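PDB 3PZF: serine protease inhibitor 2 from Anopheles gambiae, which inhibits the clip-domain serine proteases CLIPB9, CLIPB10 and CLIPB4, thereby restraining phenoloxidase activation and melanization in the mosquito hemolymph. Local coordinates for residues F193-N198 with N342-E347; V114-E119 with K138-N143; K91-S96 with L383-F388; L27-E32 with Q301-R306; L230-L235 with N258-R263. One frame throughout, in Å; residues are numbered along the deposited sequence. Where two conformers were deposited one is given.

Contact 1 of 5, residues F193-N198 with N342-E347; sequences FPEVAN and NELGSE
Glu343 lays its aliphatic stem over the extended chain at Phe193-Glu195: CB lies 3.4 Å from Phe193 O, and CG 3.5 Å from Pro194 O. The side chain of Glu195 crosses it at about a right angle, CG to CB of Glu343 3.8 Å, and the two carboxylates stand with their planes perpendicular. A bend at chi2 (87°) turns CD of Glu343 aside; a water that accepts from Val196 N lies within hydrogen-bonding distance of OE2 and links the two. OE2 also forms a salt bridge with Lys287, which probably offsets the nearby charge of Glu195. The one direct hydrogen bond runs from Phe193 N to Glu343 O (2.8 Å), on a carbonyl lone pair though bent to 139° at the hydrogen. Asn342 OD1 shapes the neighbouring turn as an Asx motif, accepting from Leu344 N and Gly345 N. Glu343 directly precedes the serpin hinge, required for protease binding, whose first residue, Leu344, also touches Glu195, while the Phe193 ring packs on strands 211-227 and 277-295.

Contact 2 of 5, residues V114-E119 with K138-N143; sequences VDDFIE and KVSYSN
Val114 passes its carbonyl to Val139 N in a nearly straight hydrogen bond of 2.9 Å, and its CG1 lies 4.1 Å from Lys138 CE. Next, Asp115 directs OD1 to Tyr141 N (3.1 Å), the donor standing 46° out of the carboxylate plane; chi1 of -156° sets CG roughly anti to the backbone N, on the side of Tyr141. Its CB meets the edge of the Tyr141 ring, whose OH bonds to Phe113 O and Thr178 OG1, at CD2, 3.6 Å away, with carboxylate and ring planes 78° apart. Parallel pairing of Val114 with Lys138 belongs to a beta-alpha-beta unit of the serpin fold, in which helix 122-132 connects strand 105-115 to strand 134-139. Beyond the strand a type I turn runs from Asp115 to Ile118. Asp116 OD2 has a weak hydrogen bond from Ser140 OG, and its backbone O accepts a hydrogen bond from Lys138 NZ at 3.2 Å, from above the carbonyl plane. Ile118 O receives the shorter bond from the same ammonium, 2.7 Å and nearly along the C=O axis. Lys138 reaches both carbonyls because its chain curls at chi2, chi3 and chi4, with CE 3.4 Å from Asp115 O.

Contact 3 of 5, residues K91-S96 with L383-F388; sequences KQLLES and LGTMLF
Thr385 OG1 donates to a water at 2.6 Å, and the water donates in turn to Leu93 O at 2.8 Å, so one molecule bridges the loop and the helix. In this part of the serpin fold helix 83-98 lies against the hairpin of strands 374-380 and 386-392, whose turn carries a G1 beta bulge at Gly384 and Thr385 opposite Asp380. Leu93 brings CG to 3.6 Å from Thr385 OG1; the branch point of the leucine packs against the hydroxyl oxygen that holds the water, and Phe46 of helix 45-58 touches both residues. Leu383 supplies the rest of the contact, its side chain slanting across those of Gln92 and Leu93. Ser96 OG has its own hydrogen bond with Asp380 OD2. CD1 of Leu383 meets Leu93 CD1 at 3.9 Å and Ser96 CB at 3.5 Å, while CD2 reaches Gln92 OE1 at 3.8 Å.

Contact 4 of 5, residues L27-E32 with Q301-R306; sequences LMFVKE and QQVGIR
A Schellman motif ends helix 297-302 of this serpin, and Val303, the first residue to leave the helix, carries the packing of that end against helix 24-35. Gly304 is the C-prime residue of the motif, with positive phi, and Ile305 N returns to Leu300 O. The Val303 side chain points at one flank of the other helix, where Met28 and Glu32, one turn apart, and Phe29 beside Met28 receive it. The two methyls divide the work. CG1 lies against the aliphatic base of Glu32, 3.7 Å from CB, whereas CG2 meets the edge of the Phe29 ring at CD1, 4.2 Å away and near the ring plane. Met28 approaches CB of the valine with both SD, at 4.1 Å, and CE; its CG is anti to the backbone N (chi1 177°), reaching out from the helix, and the chain bends at chi3. The ring of Phe29 also packs on Pro299 and Leu300 of helix 297-302 and on Val48 of helix 45-58, so the deeper side of the contact continues into the protein. On the outer side Glu32 bends at chi2 (65°) and lays its carboxylate over the stem of Gln302, carboxylate and amide planes turned 44° apart. No hydrogen bond joins the two segments; Glu32 OE2 instead touches Gln302 carbon atoms, at 3.2 Å from CB and 3.4 Å from CG.

Contact 5 of 5, residues L230-L235 with N258-R263; sequences LGAQIL and NQVLDR
The backbone of residues 230-235 leaves a tight turn to enter strand 232-238, and it comes nearest to helix 257-263 at its start, where the CA atoms of Leu230 and Val260 are 5.7 Å apart. Farther along, the strand runs away from the helix, so the contact is confined to Leu230, Gly231 and Ala232. Gly231 has positive phi (71°) and, with Ala232, faces Ser227 in a G1 beta bulge that begins the antiparallel pairing with strand 211-227. Val260 carries much of the helix side of the contact. Its CG2 lies 3.6 Å from Leu230 O and 3.8 Å from Gly231 O, contacts of a methyl with two successive carbonyl oxygens, while CG1, anti to the backbone N (chi1 172°), reaches Ala232 CB at 4.1 Å. Leu230 works farther along, at Arg263: its CD2 branch is 3.7 Å from Arg263 O and 3.9 Å from Arg263 CB, the two side chains slanting across one another. The arginine's guanidinium is engaged elsewhere, in a salt bridge from NH2 to Asp229 just before the turn. No hydrogen bond joins the segments; Gly231 O accepts instead from Asn255 ND2, just before the helix. Around this contact, Ala232 and Val260 both pack on Ile249 of strand 244-251, and Leu230 continues the contact onto Ser268 and Ala272 of helix 266-274.

From the N terminus, helix 24-35 opens contact 4, which closes at the end of helix 297-302. Contact 3 opens next, on helix 83-98, and closes last; it encloses contacts 1, 2 and 5 and crosses contact 4, touching it where Met386 CE meets Leu27 CD2 at 3.9 Å. Contact 2 is a short closure within both long loops. Contact 5 opens and closes inside contact 1, which also crosses contact 4. Lys31 NZ of contact 4 lies 3.3 Å from Leu261 O of contact 5. Contact 2 pairs two strands, contact 4 joins two helices, contacts 3 and 5 set a helix against a hairpin or strand start, and contact 1 joins a loop to the hinge.

Contact 1 of 5, residues F193-N198 with N342-E347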
# COMPACT_ATOMS: atom_id res chain seq x y z
N PHE A 193 0.08 23.50 2.00
CA PHE A 193 -0.89 24.44 1.41
C PHE A 193 -1.35 25.50 2.37
O PHE A 193 -1.51 25.24 3.57
CB PHE A 193 -2.12 23.66 0.96
CG PHE A 193 -1.83 22.67 -0.15
CD1 PHE A 193 -2.15 23.00 -1.47
CD2 PHE A 193 -1.24 21.45 0.11
CE1 PHE A 193 -1.92 22.11 -2.49
CE2 PHE A 193 -0.99 20.55 -0.91
CZ PHE A 193 -1.32 20.89 -2.23
N PRO A 194 -1.63 26.71 1.86
CA PRO A 194 -2.31 27.70 2.70
C PRO A 194 -3.65 27.12 3.16
O PRO A 194 -4.28 26.37 2.42
CB PRO A 194 -2.55 28.87 1.75
CG PRO A 194 -1.64 28.67 0.60
CD PRO A 194 -1.40 27.20 0.48
N GLU A 195 -4.07 27.42 4.38
CA GLU A 195 -5.36 26.96 4.87
C GLU A 195 -6.44 27.99 4.52
O GLU A 195 -6.31 29.16 4.86
CB GLU A 195 -5.31 26.72 6.39
CG GLU A 195 -4.49 25.50 6.80
CD GLU A 195 -4.23 25.42 8.30
OE1 GLU A 195 -4.00 24.30 8.80
OE2 GLU A 195 -4.24 26.48 8.98
N VAL A 196 -7.48 27.53 3.82
CA VAL A 196 -8.63 28.37 3.47
C VAL A 196 -9.88 27.77 4.10
O VAL A 196 -10.14 26.58 3.93
CB VAL A 196 -8.82 28.44 1.94
CG1 VAL A 196 -10.19 29.00 1.58
CG2 VAL A 196 -7.70 29.29 1.30
N ALA A 197 -10.64 28.59 4.81
CA ALA A 197 -11.78 28.10 5.60
C ALA A 197 -12.83 27.44 4.70
O ALA A 197 -13.31 26.35 4.96
CB ALA A 197 -12.42 29.25 6.38
N ASN A 198 -13.17 28.13 3.62
CA ASN A 198 -14.27 27.72 2.77
C ASN A 198 -13.79 27.58 1.35
O ASN A 198 -13.53 28.59 0.70
CB ASN A 198 -15.39 28.76 2.84
CG ASN A 198 -16.03 28.77 4.18
OD1 ASN A 198 -16.70 27.81 4.54
ND2 ASN A 198 -15.81 29.84 4.95
N ASN A 342 -4.37 16.58 3.93
CA ASN A 342 -4.87 17.94 4.09
C ASN A 342 -3.78 18.98 3.80
O ASN A 342 -2.77 18.66 3.18
CB ASN A 342 -5.48 18.12 5.49
CG ASN A 342 -4.46 18.07 6.60
OD1 ASN A 342 -3.27 17.98 6.36
ND2 ASN A 342 -4.93 18.16 7.84
N GLU A 343 -3.97 20.23 4.23
CA GLU A 343 -3.01 21.29 3.90
C GLU A 343 -1.62 21.05 4.46
O GLU A 343 -0.65 21.55 3.94
CB GLU A 343 -3.50 22.62 4.46
CG GLU A 343 -4.76 23.14 3.76
CD GLU A 343 -6.05 22.60 4.37
OE1 GLU A 343 -6.04 21.72 5.27
OE2 GLU A 343 -7.10 23.07 3.92
N LEU A 344 -1.54 20.32 5.57
CA LEU A 344 -0.27 20.19 6.26
C LEU A 344 0.42 18.89 5.92
O LEU A 344 1.64 18.78 6.12
CB LEU A 344 -0.46 20.27 7.77
CG LEU A 344 -1.14 21.56 8.23
CD1 LEU A 344 -1.16 21.60 9.75
CD2 LEU A 344 -0.43 22.78 7.65
N GLY A 345 -0.32 17.89 5.45
CA GLY A 345 0.31 16.61 5.14
C GLY A 345 -0.66 15.44 5.33
O GLY A 345 -1.79 15.53 4.91
N SER A 346 -0.20 14.36 5.96
CA SER A 346 -1.03 13.19 6.17
C SER A 346 -1.07 12.86 7.66
O SER A 346 -0.03 12.66 8.28
CB SER A 346 -0.48 12.00 5.38
OG SER A 346 -0.56 12.26 3.99
N GLU A 347 -2.27 12.83 8.23
CA GLU A 347 -2.45 12.74 9.69
C GLU A 347 -1.69 13.87 10.38
O GLU A 347 -1.17 13.68 11.49
CB GLU A 347 -1.94 11.40 10.25
CG GLU A 347 -2.23 10.16 9.39
CD GLU A 347 -3.73 9.89 9.24
OE1 GLU A 347 -4.12 9.04 8.41
OE2 GLU A 347 -4.51 10.53 9.98
O HOH W 1 -7.58 24.94 2.16

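Contact 2 of 5, residues V114-E119 with K138-N143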
# COMPACT_ATOMS: atom_id res chain seq x y z
N VAL A 114 -2.85 -17.67 14.75
CA VAL A 114 -2.78 -19.10 14.50
C VAL A 114 -3.64 -19.78 15.53
O VAL A 114 -3.58 -19.41 16.69
CB VAL A 114 -1.31 -19.58 14.61
CG1 VAL A 114 -1.21 -21.05 14.34
CG2 VAL A 114 -0.40 -18.80 13.61
N ASP A 115 -4.43 -20.76 15.09
CA ASP A 115 -5.34 -21.50 15.99
C ASP A 115 -4.57 -22.24 17.09
O ASP A 115 -3.39 -22.57 16.91
CB ASP A 115 -6.21 -22.50 15.19
CG ASP A 115 -7.53 -22.85 15.90
OD1 ASP A 115 -7.85 -22.24 16.94
OD2 ASP A 115 -8.25 -23.73 15.41
N ASP A 116 -5.25 -22.52 18.21
CA ASP A 116 -4.65 -23.08 19.42
C ASP A 116 -3.78 -24.29 19.17
O ASP A 116 -2.74 -24.45 19.78
CB ASP A 116 -5.74 -23.57 20.40
CG ASP A 116 -6.48 -22.45 21.09
OD1 ASP A 116 -5.85 -21.42 21.41
OD2 ASP A 116 -7.70 -22.63 21.33
N PHE A 117 -4.26 -25.16 18.29
CA PHE A 117 -3.71 -26.51 18.19
C PHE A 117 -2.44 -26.51 17.34
O PHE A 117 -1.72 -27.50 17.29
CB PHE A 117 -4.74 -27.46 17.59
CG PHE A 117 -4.96 -27.26 16.12
CD1 PHE A 117 -4.19 -27.95 15.20
CD2 PHE A 117 -5.92 -26.38 15.66
CE1 PHE A 117 -4.38 -27.76 13.83
CE2 PHE A 117 -6.12 -26.19 14.31
CZ PHE A 117 -5.35 -26.87 13.39
N ILE A 118 -2.17 -25.39 16.66
CA ILE A 118 -0.97 -25.31 15.83
C ILE A 118 0.28 -24.93 16.64
O ILE A 118 0.26 -23.96 17.39
CB ILE A 118 -1.19 -24.30 14.68
CG1 ILE A 118 -2.25 -24.86 13.70
CG2 ILE A 118 0.12 -24.01 13.96
CD1 ILE A 118 -2.87 -23.82 12.80
N GLU A 119 1.36 -25.70 16.49
CA GLU A 119 2.67 -25.40 17.10
C GLU A 119 3.53 -24.57 16.18
O GLU A 119 4.03 -25.09 15.19
CB GLU A 119 3.45 -26.69 17.45
N LYS A 138 -1.02 -16.81 19.08
CA LYS A 138 -1.99 -17.90 19.19
C LYS A 138 -3.35 -17.34 19.59
O LYS A 138 -3.46 -16.50 20.47
CB LYS A 138 -1.55 -18.94 20.23
CG LYS A 138 -0.11 -19.42 20.09
CD LYS A 138 0.20 -19.97 18.70
CE LYS A 138 -0.65 -21.19 18.36
NZ LYS A 138 -0.48 -22.30 19.33
N VAL A 139 -4.40 -17.82 18.93
CA VAL A 139 -5.76 -17.48 19.28
C VAL A 139 -6.59 -18.74 19.20
O VAL A 139 -6.10 -19.78 18.77
CB VAL A 139 -6.35 -16.46 18.29
CG1 VAL A 139 -5.54 -15.16 18.31
CG2 VAL A 139 -6.40 -17.05 16.89
N SER A 140 -7.85 -18.65 19.63
CA SER A 140 -8.75 -19.78 19.55
C SER A 140 -9.92 -19.44 18.65
O SER A 140 -10.82 -18.69 19.04
CB SER A 140 -9.27 -20.14 20.94
OG SER A 140 -10.18 -21.22 20.84
N TYR A 141 -9.93 -20.01 17.45
CA TYR A 141 -10.99 -19.68 16.49
C TYR A 141 -12.34 -20.30 16.91
O TYR A 141 -13.40 -19.94 16.38
CB TYR A 141 -10.60 -20.11 15.07
CG TYR A 141 -9.54 -19.20 14.46
CD1 TYR A 141 -9.91 -17.99 13.88
CD2 TYR A 141 -8.18 -19.54 14.48
CE1 TYR A 141 -8.96 -17.15 13.32
CE2 TYR A 141 -7.22 -18.67 13.93
CZ TYR A 141 -7.62 -17.48 13.35
OH TYR A 141 -6.72 -16.58 12.77
N SER A 142 -12.30 -21.21 17.88
CA SER A 142 -13.53 -21.79 18.43
C SER A 142 -14.33 -20.71 19.17
O SER A 142 -15.47 -20.92 19.56
CB SER A 142 -13.20 -22.98 19.35
OG SER A 142 -12.63 -22.56 20.58
N ASN A 143 -13.71 -19.55 19.34
CA ASN A 143 -14.33 -18.40 19.95
C ASN A 143 -14.06 -17.22 19.03
O ASN A 143 -13.19 -16.40 19.31
CB ASN A 143 -13.74 -18.13 21.33
CG ASN A 143 -14.48 -17.02 22.09
OD1 ASN A 143 -15.27 -16.26 21.51
ND2 ASN A 143 -14.20 -16.92 23.39

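Contact 3 of 5, residues K91-S96 with L383-F388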
# COMPACT_ATOMS: atom_id res chain seq x y z
N LYS A 91 14.36 -6.73 4.37
CA LYS A 91 14.69 -6.13 5.65
C LYS A 91 15.17 -4.68 5.45
O LYS A 91 14.82 -3.78 6.21
CB LYS A 91 15.76 -6.98 6.34
CG LYS A 91 16.12 -6.51 7.73
CD LYS A 91 17.17 -7.46 8.36
CE LYS A 91 18.09 -6.71 9.28
NZ LYS A 91 17.42 -6.39 10.57
N GLN A 92 16.00 -4.47 4.43
CA GLN A 92 16.55 -3.14 4.16
C GLN A 92 15.42 -2.18 3.81
O GLN A 92 15.37 -1.06 4.32
CB GLN A 92 17.54 -3.19 3.00
CG GLN A 92 17.91 -1.79 2.50
CD GLN A 92 18.96 -1.78 1.40
OE1 GLN A 92 19.43 -0.71 1.00
NE2 GLN A 92 19.35 -2.95 0.92
N LEU A 93 14.53 -2.62 2.91
CA LEU A 93 13.40 -1.78 2.49
C LEU A 93 12.43 -1.48 3.64
O LEU A 93 11.92 -0.37 3.74
CB LEU A 93 12.63 -2.43 1.33
CG LEU A 93 13.13 -2.12 -0.10
CD1 LEU A 93 14.60 -2.47 -0.29
CD2 LEU A 93 12.30 -2.91 -1.09
N LEU A 94 12.16 -2.46 4.50
CA LEU A 94 11.28 -2.25 5.66
C LEU A 94 11.89 -1.22 6.58
O LEU A 94 11.22 -0.33 7.09
CB LEU A 94 11.06 -3.53 6.46
CG LEU A 94 9.93 -4.40 5.97
CD1 LEU A 94 10.03 -5.78 6.60
CD2 LEU A 94 8.57 -3.72 6.29
N GLU A 95 13.20 -1.34 6.81
CA GLU A 95 13.87 -0.46 7.75
C GLU A 95 14.05 0.96 7.18
O GLU A 95 14.03 1.94 7.93
CB GLU A 95 15.19 -1.10 8.22
CG GLU A 95 14.93 -2.34 9.09
CD GLU A 95 16.18 -3.05 9.58
OE1 GLU A 95 17.28 -2.74 9.09
OE2 GLU A 95 16.03 -3.94 10.45
N SER A 96 14.20 1.08 5.87
CA SER A 96 14.34 2.39 5.25
C SER A 96 13.00 3.12 5.37
O SER A 96 12.94 4.32 5.64
CB SER A 96 14.69 2.28 3.77
OG SER A 96 14.68 3.55 3.12
N LEU A 383 14.81 4.10 -2.46
CA LEU A 383 14.84 2.71 -2.89
C LEU A 383 13.79 2.32 -3.91
O LEU A 383 13.84 1.20 -4.45
CB LEU A 383 14.73 1.80 -1.68
CG LEU A 383 15.95 1.87 -0.74
CD1 LEU A 383 15.67 1.18 0.58
CD2 LEU A 383 17.17 1.26 -1.41
N GLY A 384 12.80 3.20 -4.14
CA GLY A 384 11.77 2.94 -5.12
C GLY A 384 10.51 2.26 -4.58
O GLY A 384 9.59 1.97 -5.34
N THR A 385 10.47 2.01 -3.28
CA THR A 385 9.42 1.19 -2.68
C THR A 385 8.05 1.83 -2.81
O THR A 385 7.89 3.00 -2.46
CB THR A 385 9.73 1.00 -1.18
OG1 THR A 385 11.14 0.76 -1.01
CG2 THR A 385 8.91 -0.19 -0.58
N MET A 386 7.06 1.07 -3.30
CA MET A 386 5.70 1.57 -3.44
C MET A 386 4.91 1.26 -2.16
O MET A 386 4.28 0.20 -2.05
CB MET A 386 5.02 0.96 -4.67
CG MET A 386 3.86 1.82 -5.27
SD MET A 386 2.99 0.96 -6.60
CE MET A 386 2.11 2.36 -7.33
N LEU A 387 4.98 2.16 -1.19
CA LEU A 387 4.47 1.92 0.15
C LEU A 387 2.94 2.05 0.24
O LEU A 387 2.29 1.31 0.97
CB LEU A 387 5.14 2.86 1.14
CG LEU A 387 6.65 2.60 1.26
CD1 LEU A 387 7.30 3.79 1.96
CD2 LEU A 387 6.82 1.29 2.07
N PHE A 388 2.39 3.03 -0.49
CA PHE A 388 0.92 3.19 -0.61
C PHE A 388 0.57 3.33 -2.08
O PHE A 388 1.36 3.93 -2.83
CB PHE A 388 0.41 4.47 0.07
CG PHE A 388 0.38 4.40 1.57
CD1 PHE A 388 -0.84 4.24 2.25
CD2 PHE A 388 1.54 4.55 2.32
CE1 PHE A 388 -0.88 4.21 3.63
CE2 PHE A 388 1.50 4.52 3.71
CZ PHE A 388 0.29 4.34 4.36
O HOH W 2 11.36 1.26 1.55

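Contact 4 of 5, residues L27-E32 with Q301-R306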
# COMPACT_ATOMS: atom_id res chain seq x y z
N LEU A 27 2.37 -3.00 -9.52
CA LEU A 27 1.48 -2.42 -10.51
C LEU A 27 0.42 -3.40 -10.99
O LEU A 27 -0.73 -3.02 -11.14
CB LEU A 27 2.29 -1.86 -11.69
CG LEU A 27 3.21 -0.71 -11.27
CD1 LEU A 27 4.07 -0.19 -12.42
CD2 LEU A 27 2.37 0.42 -10.69
N MET A 28 0.80 -4.65 -11.23
CA MET A 28 -0.17 -5.69 -11.59
C MET A 28 -1.26 -5.84 -10.52
O MET A 28 -2.45 -5.88 -10.83
CB MET A 28 0.56 -7.03 -11.82
CG MET A 28 -0.35 -8.21 -12.14
SD MET A 28 0.53 -9.80 -12.25
CE MET A 28 1.28 -9.92 -10.63
N PHE A 29 -0.87 -5.90 -9.26
CA PHE A 29 -1.84 -6.15 -8.20
C PHE A 29 -2.73 -4.91 -7.96
O PHE A 29 -3.92 -5.02 -7.70
CB PHE A 29 -1.10 -6.49 -6.90
CG PHE A 29 -1.99 -6.99 -5.81
CD1 PHE A 29 -2.54 -8.27 -5.89
CD2 PHE A 29 -2.26 -6.21 -4.70
CE1 PHE A 29 -3.36 -8.74 -4.86
CE2 PHE A 29 -3.06 -6.68 -3.67
CZ PHE A 29 -3.62 -7.95 -3.76
N VAL A 30 -2.12 -3.74 -8.01
CA VAL A 30 -2.88 -2.49 -7.88
C VAL A 30 -3.95 -2.44 -8.95
O VAL A 30 -5.11 -2.13 -8.68
CB VAL A 30 -1.95 -1.27 -8.00
CG1 VAL A 30 -2.75 -0.03 -8.43
CG2 VAL A 30 -1.26 -1.02 -6.64
N LYS A 31 -3.59 -2.78 -10.18
CA LYS A 31 -4.56 -2.68 -11.28
C LYS A 31 -5.74 -3.63 -11.06
O LYS A 31 -6.88 -3.29 -11.36
CB LYS A 31 -3.91 -3.00 -12.62
CG LYS A 31 -2.96 -1.94 -13.12
CD LYS A 31 -2.80 -2.11 -14.61
CE LYS A 31 -1.37 -2.03 -15.06
NZ LYS A 31 -1.33 -2.19 -16.55
N GLU A 32 -5.45 -4.81 -10.53
CA GLU A 32 -6.49 -5.80 -10.23
C GLU A 32 -7.46 -5.29 -9.18
O GLU A 32 -8.67 -5.46 -9.30
CB GLU A 32 -5.84 -7.11 -9.74
CG GLU A 32 -6.82 -8.19 -9.26
CD GLU A 32 -7.72 -8.72 -10.37
OE1 GLU A 32 -7.29 -8.70 -11.55
OE2 GLU A 32 -8.85 -9.15 -10.08
N GLN A 301 -5.50 -14.60 -6.31
CA GLN A 301 -5.83 -15.71 -7.21
C GLN A 301 -6.00 -15.18 -8.63
O GLN A 301 -5.54 -15.79 -9.59
CB GLN A 301 -7.09 -16.43 -6.73
CG GLN A 301 -6.84 -17.32 -5.50
CD GLN A 301 -8.09 -17.94 -4.90
OE1 GLN A 301 -8.03 -18.99 -4.27
NE2 GLN A 301 -9.22 -17.28 -5.07
N GLN A 302 -6.63 -14.02 -8.74
CA GLN A 302 -6.87 -13.43 -10.05
C GLN A 302 -5.56 -13.11 -10.78
O GLN A 302 -5.50 -13.22 -11.99
CB GLN A 302 -7.74 -12.18 -9.93
CG GLN A 302 -9.19 -12.49 -9.61
CD GLN A 302 -9.83 -13.41 -10.63
OE1 GLN A 302 -9.87 -13.10 -11.82
NE2 GLN A 302 -10.32 -14.56 -10.18
N VAL A 303 -4.52 -12.72 -10.04
CA VAL A 303 -3.27 -12.37 -10.69
C VAL A 303 -2.29 -13.56 -10.78
O VAL A 303 -1.13 -13.37 -11.12
CB VAL A 303 -2.58 -11.17 -10.00
CG1 VAL A 303 -3.44 -9.92 -10.10
CG2 VAL A 303 -2.24 -11.51 -8.56
N GLY A 304 -2.75 -14.77 -10.46
CA GLY A 304 -1.95 -15.97 -10.69
C GLY A 304 -1.34 -16.61 -9.45
O GLY A 304 -0.62 -17.61 -9.56
N ILE A 305 -1.61 -16.05 -8.28
CA ILE A 305 -1.11 -16.61 -7.04
C ILE A 305 -2.19 -17.49 -6.41
O ILE A 305 -3.06 -17.01 -5.68
CB ILE A 305 -0.65 -15.50 -6.08
CG1 ILE A 305 0.43 -14.66 -6.76
CG2 ILE A 305 -0.13 -16.09 -4.77
CD1 ILE A 305 0.91 -13.50 -5.94
N ARG A 306 -2.14 -18.79 -6.72
CA ARG A 306 -3.27 -19.67 -6.44
C ARG A 306 -2.89 -20.89 -5.59
O ARG A 306 -3.68 -21.36 -4.78
CB ARG A 306 -3.90 -20.13 -7.77
CG ARG A 306 -4.19 -18.98 -8.75
CD ARG A 306 -4.89 -19.46 -10.03
NE ARG A 306 -6.28 -19.00 -10.11
CZ ARG A 306 -6.73 -18.05 -10.93
NH1 ARG A 306 -5.90 -17.43 -11.77
NH2 ARG A 306 -8.02 -17.71 -10.91

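Contact 5 of 5, residues L230-L235 with N258-R263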
# COMPACT_ATOMS: atom_id res chain seq x y z
N LEU A 230 1.07 8.53 -21.17
CA LEU A 230 0.02 8.00 -20.28
C LEU A 230 -1.33 8.71 -20.47
O LEU A 230 -2.36 8.20 -20.04
CB LEU A 230 0.42 8.11 -18.81
CG LEU A 230 1.66 7.32 -18.37
CD1 LEU A 230 1.83 7.39 -16.85
CD2 LEU A 230 1.60 5.87 -18.82
N GLY A 231 -1.32 9.89 -21.08
CA GLY A 231 -2.52 10.69 -21.17
C GLY A 231 -2.93 11.28 -19.83
O GLY A 231 -4.11 11.33 -19.50
N ALA A 232 -1.95 11.76 -19.07
CA ALA A 232 -2.21 12.20 -17.70
C ALA A 232 -1.14 13.14 -17.21
O ALA A 232 0.03 13.02 -17.62
CB ALA A 232 -2.24 10.97 -16.75
N GLN A 233 -1.51 14.05 -16.31
CA GLN A 233 -0.53 14.87 -15.63
C GLN A 233 0.01 14.12 -14.45
O GLN A 233 -0.73 13.36 -13.80
CB GLN A 233 -1.16 16.18 -15.17
CG GLN A 233 -1.44 17.19 -16.32
CD GLN A 233 -2.34 18.30 -15.83
OE1 GLN A 233 -3.50 18.05 -15.47
NE2 GLN A 233 -1.81 19.53 -15.78
N ILE A 234 1.30 14.28 -14.19
CA ILE A 234 1.86 13.67 -13.01
C ILE A 234 2.52 14.73 -12.14
O ILE A 234 3.22 15.59 -12.65
CB ILE A 234 2.88 12.57 -13.39
CG1 ILE A 234 2.20 11.58 -14.35
CG2 ILE A 234 3.36 11.89 -12.16
CD1 ILE A 234 3.11 10.45 -14.84
N LEU A 235 2.31 14.64 -10.83
CA LEU A 235 2.82 15.64 -9.88
C LEU A 235 3.45 14.96 -8.68
O LEU A 235 2.92 13.96 -8.19
CB LEU A 235 1.65 16.53 -9.40
CG LEU A 235 1.95 17.49 -8.24
CD1 LEU A 235 2.74 18.74 -8.72
CD2 LEU A 235 0.65 17.97 -7.57
N ASN A 258 -9.36 4.41 -15.66
CA ASN A 258 -9.19 3.07 -16.22
C ASN A 258 -8.31 3.08 -17.48
O ASN A 258 -7.44 2.22 -17.64
CB ASN A 258 -10.57 2.43 -16.49
CG ASN A 258 -11.12 1.65 -15.28
OD1 ASN A 258 -12.33 1.61 -15.05
ND2 ASN A 258 -10.23 1.04 -14.49
N GLN A 259 -8.50 4.06 -18.36
CA GLN A 259 -7.67 4.14 -19.56
C GLN A 259 -6.21 4.41 -19.20
O GLN A 259 -5.31 3.81 -19.76
CB GLN A 259 -8.21 5.23 -20.52
CG GLN A 259 -9.65 4.91 -21.02
CD GLN A 259 -10.28 6.01 -21.86
OE1 GLN A 259 -10.12 7.19 -21.57
NE2 GLN A 259 -11.01 5.62 -22.90
N VAL A 260 -5.97 5.33 -18.26
CA VAL A 260 -4.61 5.63 -17.84
C VAL A 260 -3.99 4.37 -17.18
O VAL A 260 -2.84 4.01 -17.44
CB VAL A 260 -4.59 6.85 -16.90
CG1 VAL A 260 -3.19 7.05 -16.30
CG2 VAL A 260 -5.07 8.12 -17.64
N LEU A 261 -4.76 3.67 -16.35
CA LEU A 261 -4.28 2.43 -15.75
C LEU A 261 -3.75 1.41 -16.77
O LEU A 261 -2.67 0.85 -16.60
CB LEU A 261 -5.37 1.78 -14.89
CG LEU A 261 -5.54 2.44 -13.52
CD1 LEU A 261 -6.71 1.81 -12.81
CD2 LEU A 261 -4.27 2.30 -12.66
N ASP A 262 -4.50 1.18 -17.84
CA ASP A 262 -4.10 0.22 -18.86
C ASP A 262 -2.77 0.59 -19.52
O ASP A 262 -2.09 -0.27 -20.09
CB ASP A 262 -5.18 0.11 -19.94
CG ASP A 262 -6.46 -0.54 -19.43
OD1 ASP A 262 -6.37 -1.37 -18.50
OD2 ASP A 262 -7.55 -0.22 -19.95
N ARG A 263 -2.42 1.86 -19.45
CA ARG A 263 -1.19 2.37 -20.06
C ARG A 263 -0.02 2.22 -19.13
O ARG A 263 1.13 2.29 -19.56
CB ARG A 263 -1.34 3.86 -20.42
CG ARG A 263 -2.25 4.15 -21.62
CD ARG A 263 -1.64 3.62 -22.91
NE ARG A 263 -0.35 4.24 -23.20
CZ ARG A 263 0.53 3.78 -24.09
NH1 ARG A 263 0.26 2.67 -24.77
NH2 ARG A 263 1.68 4.42 -24.28